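Local coordinates for secreted effector protein sseI (Salmonella enterica subsp. enterica serovar Typhimurium, PDB 4G2B) that acts as a Salmonella virulence effector whose catalytic domain has a papain-like fold and probably deamidates glutamine side chains of host proteins, at the interface of chains A and B. Residues are numbered along the deposited sequence; one frame, centred on the assembly and turned at random. Chains: chain A/B, Secreted effector protein sseI.

Contact 1: the interface of chains A and B. Residues chain A 10, 118-119, 122; chain B 125-126, 128-129.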
ATOM      1  N   TYR A  10      -1.394  -8.465  -5.442  1.00 42.13           N
ATOM      2  CA  TYR A  10      -1.360  -9.795  -4.846  1.00 40.35           C
ATOM      3  C   TYR A  10      -2.096  -9.901  -3.484  1.00 37.78           C
ATOM      4  O   TYR A  10      -2.195  -8.939  -2.753  1.00 38.09           O
ATOM      5  CB  TYR A  10       0.039 -10.256  -4.665  1.00 39.51           C
ATOM      6  CG  TYR A  10       0.969  -9.417  -3.823  1.00 40.18           C
ATOM      7  CD1 TYR A  10       1.806  -8.447  -4.421  1.00 38.38           C
ATOM      8  CD2 TYR A  10       1.150  -9.707  -2.484  1.00 34.99           C
ATOM      9  CE1 TYR A  10       2.707  -7.777  -3.687  1.00 38.26           C
ATOM     10  CE2 TYR A  10       2.048  -9.053  -1.737  1.00 38.13           C
ATOM     11  CZ  TYR A  10       2.831  -8.072  -2.345  1.00 40.73           C
ATOM     12  OH  TYR A  10       3.754  -7.431  -1.632  1.00 40.96           O
ATOM     13  N   ASP A 118       2.308  -4.647   6.765  1.00 28.60           N
ATOM     14  CA  ASP A 118       2.347  -3.466   5.910  1.00 28.61           C
ATOM     15  C   ASP A 118       1.645  -3.717   4.595  1.00 27.89           C
ATOM     16  O   ASP A 118       0.942  -2.824   4.076  1.00 30.51           O
ATOM     17  CB  ASP A 118       3.789  -3.089   5.638  1.00 30.81           C
ATOM     18  CG  ASP A 118       4.383  -2.200   6.731  1.00 38.49           C
ATOM     19  OD1 ASP A 118       3.603  -1.519   7.442  1.00 49.84           O
ATOM     20  OD2 ASP A 118       5.631  -2.146   6.832  1.00 43.66           O
ATOM     21  N   GLU A 119       1.821  -4.892   4.045  1.00 27.16           N
ATOM     22  CA  GLU A 119       1.083  -5.276   2.845  1.00 28.65           C
ATOM     23  C   GLU A 119      -0.419  -5.211   3.075  1.00 27.99           C
ATOM     24  O   GLU A 119      -1.145  -4.805   2.194  1.00 29.57           O
ATOM     25  CB  GLU A 119       1.471  -6.682   2.374  1.00 27.78           C
ATOM     26  CG  GLU A 119       2.802  -6.745   1.674  1.00 32.89           C
ATOM     27  CD  GLU A 119       3.389  -8.133   1.759  1.00 37.19           C
ATOM     28  OE1 GLU A 119       2.837  -8.971   2.488  1.00 34.79           O
ATOM     29  OE2 GLU A 119       4.358  -8.434   1.066  1.00 42.40           O
ATOM     30  N   CYS A 122      -1.560  -1.669   2.928  1.00 27.47           N
ATOM     31  CA  CYS A 122      -1.553  -1.121   1.542  1.00 29.85           C
ATOM     32  C   CYS A 122      -2.776  -1.591   0.784  1.00 29.22           C
ATOM     33  O   CYS A 122      -3.409  -0.817   0.088  1.00 29.60           O
ATOM     34  CB  CYS A 122      -0.274  -1.507   0.783  1.00 28.25           C
ATOM     35  SG  CYS A 122       1.093  -0.554   1.333  1.00 33.74           S
TER
ATOM     36  N   ARG B 125       4.874  -1.169  -3.868  1.00 30.16           N
ATOM     37  CA  ARG B 125       5.007  -2.389  -3.054  1.00 31.03           C
ATOM     38  C   ARG B 125       4.088  -3.490  -3.514  1.00 30.68           C
ATOM     39  O   ARG B 125       4.475  -4.674  -3.636  1.00 32.04           O
ATOM     40  CB  ARG B 125       4.682  -2.033  -1.588  1.00 31.13           C
ATOM     41  CG  ARG B 125       4.701  -3.179  -0.581  1.00 33.38           C
ATOM     42  CD  ARG B 125       4.106  -2.741   0.755  1.00 38.64           C
ATOM     43  NE  ARG B 125       5.205  -2.351   1.606  1.00 44.74           N
ATOM     44  CZ  ARG B 125       5.290  -1.292   2.395  1.00 50.03           C
ATOM     45  NH1 ARG B 125       4.317  -0.339   2.571  1.00 54.06           N
ATOM     46  NH2 ARG B 125       6.437  -1.175   3.030  1.00 51.13           N
ATOM     47  N   MET B 126       2.862  -3.114  -3.759  1.00 31.26           N
ATOM     48  CA  MET B 126       1.833  -4.071  -4.135  1.00 32.60           C
ATOM     49  C   MET B 126       1.813  -4.411  -5.628  1.00 33.65           C
ATOM     50  O   MET B 126       1.010  -5.234  -6.013  1.00 32.84           O
ATOM     51  CB  MET B 126       0.457  -3.591  -3.706  1.00 30.82           C
ATOM     52  CG  MET B 126       0.373  -3.303  -2.175  1.00 35.23           C
ATOM     53  SD  MET B 126       0.791  -4.800  -1.211  1.00 40.03           S
ATOM     54  CE  MET B 126       2.566  -4.887  -1.309  1.00 51.13           C
ATOM     55  N   THR B 128       4.395  -5.584  -7.226  1.00 38.76           N
ATOM     56  CA  THR B 128       5.365  -6.643  -7.449  1.00 39.39           C
ATOM     57  C   THR B 128       5.711  -7.356  -6.154  1.00 40.72           C
ATOM     58  O   THR B 128       5.822  -6.775  -5.119  1.00 41.94           O
ATOM     59  CB  THR B 128       6.685  -6.115  -8.085  1.00 38.81           C
ATOM     60  OG1 THR B 128       7.581  -7.207  -8.270  1.00 37.37           O
ATOM     61  CG2 THR B 128       7.397  -5.080  -7.207  1.00 37.09           C
ATOM     62  N   ARG B 129       6.020  -8.622  -6.293  1.00 43.33           N
ATOM     63  CA  ARG B 129       6.471  -9.496  -5.225  1.00 45.16           C
ATOM     64  C   ARG B 129       7.953  -9.850  -5.378  1.00 45.44           C
ATOM     65  O   ARG B 129       8.631 -10.166  -4.401  1.00 43.94           O
ATOM     66  CB  ARG B 129       5.637 -10.774  -5.331  1.00 45.94           C
ATOM     67  CG  ARG B 129       5.640 -11.373  -6.797  1.00 50.87           C
ATOM     68  CD  ARG B 129       4.516 -10.752  -7.726  1.00 56.80           C
ATOM     69  NE  ARG B 129       4.729 -10.955  -9.156  1.00 60.15           N
ATOM     70  CZ  ARG B 129       5.673 -10.373  -9.893  1.00 64.90           C
ATOM     71  NH1 ARG B 129       6.574  -9.580  -9.367  1.00 66.13           N
ATOM     72  NH2 ARG B 129       5.756 -10.628 -11.195  1.00 69.17           N
TER
HETATM   73  O   HOH W   1       6.125  -6.373  -2.354  1.00 36.49           O
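Between A:Tyr10 and B:Met126 the interface shows how one aromatic side chain can serve apolar packing and polar bridging at once. The apolar work is done by the methionine, whose chain bends at chi2 and again at chi3 (77°), which brings its methyl round to the tyrosine. The thioether crosses the tyrosine at about a right angle, and its CE lies 3.4 Å from CZ, the hydroxyl-bearing ring carbon; the still shorter approach of CE to the phenol oxygen is doubtful. Beside the ring, CE also meets the aliphatic CG of A:Glu119 at 3.5 Å, and lower down the chain B:Met126 CG rests on A:Cys122 CB. A:Glu119 and A:Cys122, both on helix 117-125, thus offer the methionine their carbon atoms.

The polar part gathers at the phenol oxygen. A:Tyr10 OH donates to A:Glu119 OE2 at 2.9 Å, meeting the carboxylate from above its plane, 47° out of it, while the carboxyl carbon of that glutamate lies at the ring edge in plane. This bond within chain A should help fix the phenol for its work across the interface. There, water 1 sits 2.7 Å from A:Tyr10 OH and also binds the backbone carbonyls B:Arg125 O and B:Thr128 O, tying the end of the partner helix and the loop after it to the phenol oxygen. The direct bond from the phenol to B:Arg125 O is weak.

Charged groups meet more loosely. B:Arg125 sets out with CG anti to its backbone N (chi1 177°), then bends at chi3 and lays one guanidinium face against A:Asp118, whose CB stands 4.0 Å above the centre of the plane. The carboxylate continues over the same face on the NH2 side, nearly parallel to the guanidinium; A:Asp118 OD2 and B:Arg125 NH2 are 4.0 Å apart, not in salt-bridge contact, though the opposite charges may still attract. At the guanidinium edge, in plane, A:Cys122 SG lies 3.5 Å from B:Arg125 NH1.

Contact 2: the interface of chains A and B. Residues chain A 108, 125-126, 128; chain B 9-10, 122-123.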
ATOM      1  N   ASN A 108     -10.916  -4.196  -5.508  1.00 43.30           N
ATOM      2  CA  ASN A 108      -9.565  -4.661  -5.347  1.00 43.02           C
ATOM      3  C   ASN A 108      -9.418  -5.754  -4.262  1.00 40.53           C
ATOM      4  O   ASN A 108      -8.482  -6.498  -4.288  1.00 40.35           O
ATOM      5  CB  ASN A 108      -8.636  -3.474  -5.144  1.00 44.23           C
ATOM      6  CG  ASN A 108      -8.759  -2.447  -6.299  1.00 51.51           C
ATOM      7  OD1 ASN A 108      -9.333  -2.760  -7.369  1.00 58.62           O
ATOM      8  ND2 ASN A 108      -8.243  -1.212  -6.085  1.00 56.61           N
ATOM      9  N   ARG A 125      -5.680   0.343   2.021  1.00 29.21           N
ATOM     10  CA  ARG A 125      -5.526   1.770   1.771  1.00 30.50           C
ATOM     11  C   ARG A 125      -5.843   2.054   0.299  1.00 30.92           C
ATOM     12  O   ARG A 125      -6.580   3.005  -0.064  1.00 29.46           O
ATOM     13  CB  ARG A 125      -4.086   2.178   2.121  1.00 30.75           C
ATOM     14  CG  ARG A 125      -3.588   3.585   1.810  1.00 28.33           C
ATOM     15  CD  ARG A 125      -2.128   3.713   2.292  1.00 29.79           C
ATOM     16  NE  ARG A 125      -2.228   4.696   3.303  1.00 43.42           N
ATOM     17  CZ  ARG A 125      -1.641   4.763   4.462  1.00 44.45           C
ATOM     18  NH1 ARG A 125      -0.780   3.889   4.906  1.00 44.58           N
ATOM     19  NH2 ARG A 125      -1.945   5.831   5.154  1.00 51.23           N
ATOM     20  N   MET A 126      -5.312   1.199  -0.553  1.00 30.80           N
ATOM     21  CA  MET A 126      -5.412   1.490  -1.961  1.00 31.68           C
ATOM     22  C   MET A 126      -6.721   0.953  -2.606  1.00 33.14           C
ATOM     23  O   MET A 126      -6.890   1.073  -3.799  1.00 33.13           O
ATOM     24  CB  MET A 126      -4.195   0.907  -2.670  1.00 31.98           C
ATOM     25  CG  MET A 126      -2.909   1.516  -2.346  1.00 31.23           C
ATOM     26  SD  MET A 126      -2.838   3.278  -2.166  1.00 37.74           S
ATOM     27  CE  MET A 126      -2.872   3.799  -3.930  1.00 34.01           C
ATOM     28  N   THR A 128      -9.762   1.886  -1.553  1.00 36.73           N
ATOM     29  CA  THR A 128     -10.781   2.911  -1.495  1.00 37.67           C
ATOM     30  C   THR A 128     -10.153   4.290  -1.562  1.00 40.20           C
ATOM     31  O   THR A 128      -9.078   4.543  -1.044  1.00 38.32           O
ATOM     32  CB  THR A 128     -11.727   2.764  -0.251  1.00 37.34           C
ATOM     33  OG1 THR A 128     -12.662   3.858  -0.209  1.00 37.53           O
ATOM     34  CG2 THR A 128     -10.934   2.706   1.046  1.00 38.23           C
TER
ATOM     35  N   THR B   9      -6.060  -0.489  -9.202  1.00 48.49           N
ATOM     36  CA  THR B   9      -6.014   0.362  -7.955  1.00 48.27           C
ATOM     37  C   THR B   9      -5.815   1.866  -8.323  1.00 46.87           C
ATOM     38  O   THR B   9      -5.282   2.145  -9.353  1.00 45.61           O
ATOM     39  CB  THR B   9      -4.900  -0.205  -7.040  1.00 48.07           C
ATOM     40  OG1 THR B   9      -5.400  -0.367  -5.713  1.00 51.40           O
ATOM     41  CG2 THR B   9      -3.716   0.628  -7.029  1.00 44.53           C
ATOM     42  N   TYR B  10      -6.205   2.831  -7.468  1.00 46.21           N
ATOM     43  CA  TYR B  10      -6.282   4.245  -7.913  1.00 43.94           C
ATOM     44  C   TYR B  10      -4.920   4.931  -8.052  1.00 41.54           C
ATOM     45  O   TYR B  10      -3.941   4.514  -7.427  1.00 41.38           O
ATOM     46  CB  TYR B  10      -7.195   5.048  -7.035  1.00 44.18           C
ATOM     47  CG  TYR B  10      -6.710   5.345  -5.638  1.00 44.63           C
ATOM     48  CD1 TYR B  10      -7.142   4.585  -4.559  1.00 43.45           C
ATOM     49  CD2 TYR B  10      -5.864   6.421  -5.386  1.00 46.61           C
ATOM     50  CE1 TYR B  10      -6.776   4.861  -3.316  1.00 43.22           C
ATOM     51  CE2 TYR B  10      -5.468   6.718  -4.097  1.00 43.53           C
ATOM     52  CZ  TYR B  10      -5.951   5.917  -3.059  1.00 45.32           C
ATOM     53  OH  TYR B  10      -5.593   6.179  -1.781  1.00 39.74           O
ATOM     54  N   CYS B 122       2.761   2.237  -1.341  1.00 27.59           N
ATOM     55  CA  CYS B 122       1.841   1.099  -1.442  1.00 28.46           C
ATOM     56  C   CYS B 122       1.615   0.681  -2.889  1.00 29.08           C
ATOM     57  O   CYS B 122       1.523  -0.513  -3.223  1.00 27.27           O
ATOM     58  CB  CYS B 122       0.466   1.491  -0.883  1.00 30.54           C
ATOM     59  SG  CYS B 122       0.426   1.467   0.912  1.00 31.18           S
ATOM     60  N   LYS B 123       1.485   1.691  -3.754  1.00 30.18           N
ATOM     61  CA  LYS B 123       1.317   1.429  -5.165  1.00 29.95           C
ATOM     62  C   LYS B 123       2.479   0.566  -5.715  1.00 29.82           C
ATOM     63  O   LYS B 123       2.247  -0.452  -6.344  1.00 30.55           O
ATOM     64  CB  LYS B 123       1.213   2.774  -5.904  1.00 30.37           C
ATOM     65  CG  LYS B 123       0.620   2.668  -7.300  1.00 33.14           C
ATOM     66  CD  LYS B 123      -0.899   2.538  -7.341  1.00 34.23           C
ATOM     67  CE  LYS B 123      -1.357   2.078  -8.737  1.00 34.07           C
ATOM     68  NZ  LYS B 123      -2.876   1.956  -8.875  1.00 35.22           N
TER
HETATM   69  O   HOH W   2      -6.916   5.492   0.620  1.00 42.35           O
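B:Thr9 reaches across to A:Met126 and A:Asn108, a polar grip in a joint between two papain-like domains. Its hydroxyl OG1 donates to the backbone carbonyl A:Met126 O at 2.8 Å, arriving from above the carbonyl plane with a C=O...donor angle of 123°. The amide nitrogen of A:Asn108, coming tip first and roughly at right angles to the threonine, lies 3.0 Å from the same OG1 and can donate a hydrogen bond to it, which lets one oxygen give and receive.

Packing is tight beside this pair. A:Met126 bends at chi2 and chi3 (-77°), which swings its methyl over one face of B:Tyr10, 3.9 Å from the ring centroid and offset toward the rim, a CH-pi contact. The methionine crosses the phenol at about a right angle, while its CG settles 3.7 Å from B:Cys122 CB. The side chain of A:Arg125 adds little, its CD touching B:Cys122 SG at 3.7 Å. Within chain B, the ammonium NZ of B:Lys123 donates to B:Tyr10 O at 3.1 Å from above the carbonyl plane, a second-shell bond that helps hold the tyrosine backbone in place; the aliphatic part of this lysine barely brushes the methionine methyl.

Toward the tip of the ring the contact becomes looser and wet. B:Tyr10 OH meets water 2 at 2.8 Å, and the water in turn binds the main-chain carbonyls A:Arg125 O and A:Thr128 O, so solvent spans what the phenol does not touch directly. The ring edge still comes near one of these acceptors, CE1 standing 3.2 Å from A:Thr128 O.

About 10 Å separates the centres of contact 1 and contact 2, and the two-fold relation of the chains makes them largely one motif with the partners exchanged. Each sets the N-terminal segment and helix 117-125 of one copy against the end of that helix and the following loop of the other, so residues 10, 122, 125, 126 and 128 recur in both. The copies are not identical in detail: the methionine methyl turns opposite ways. Together they line the junction near the symmetry axis of the deposited pair; whether SseI forms this dimer in the cell the structure alone does not show.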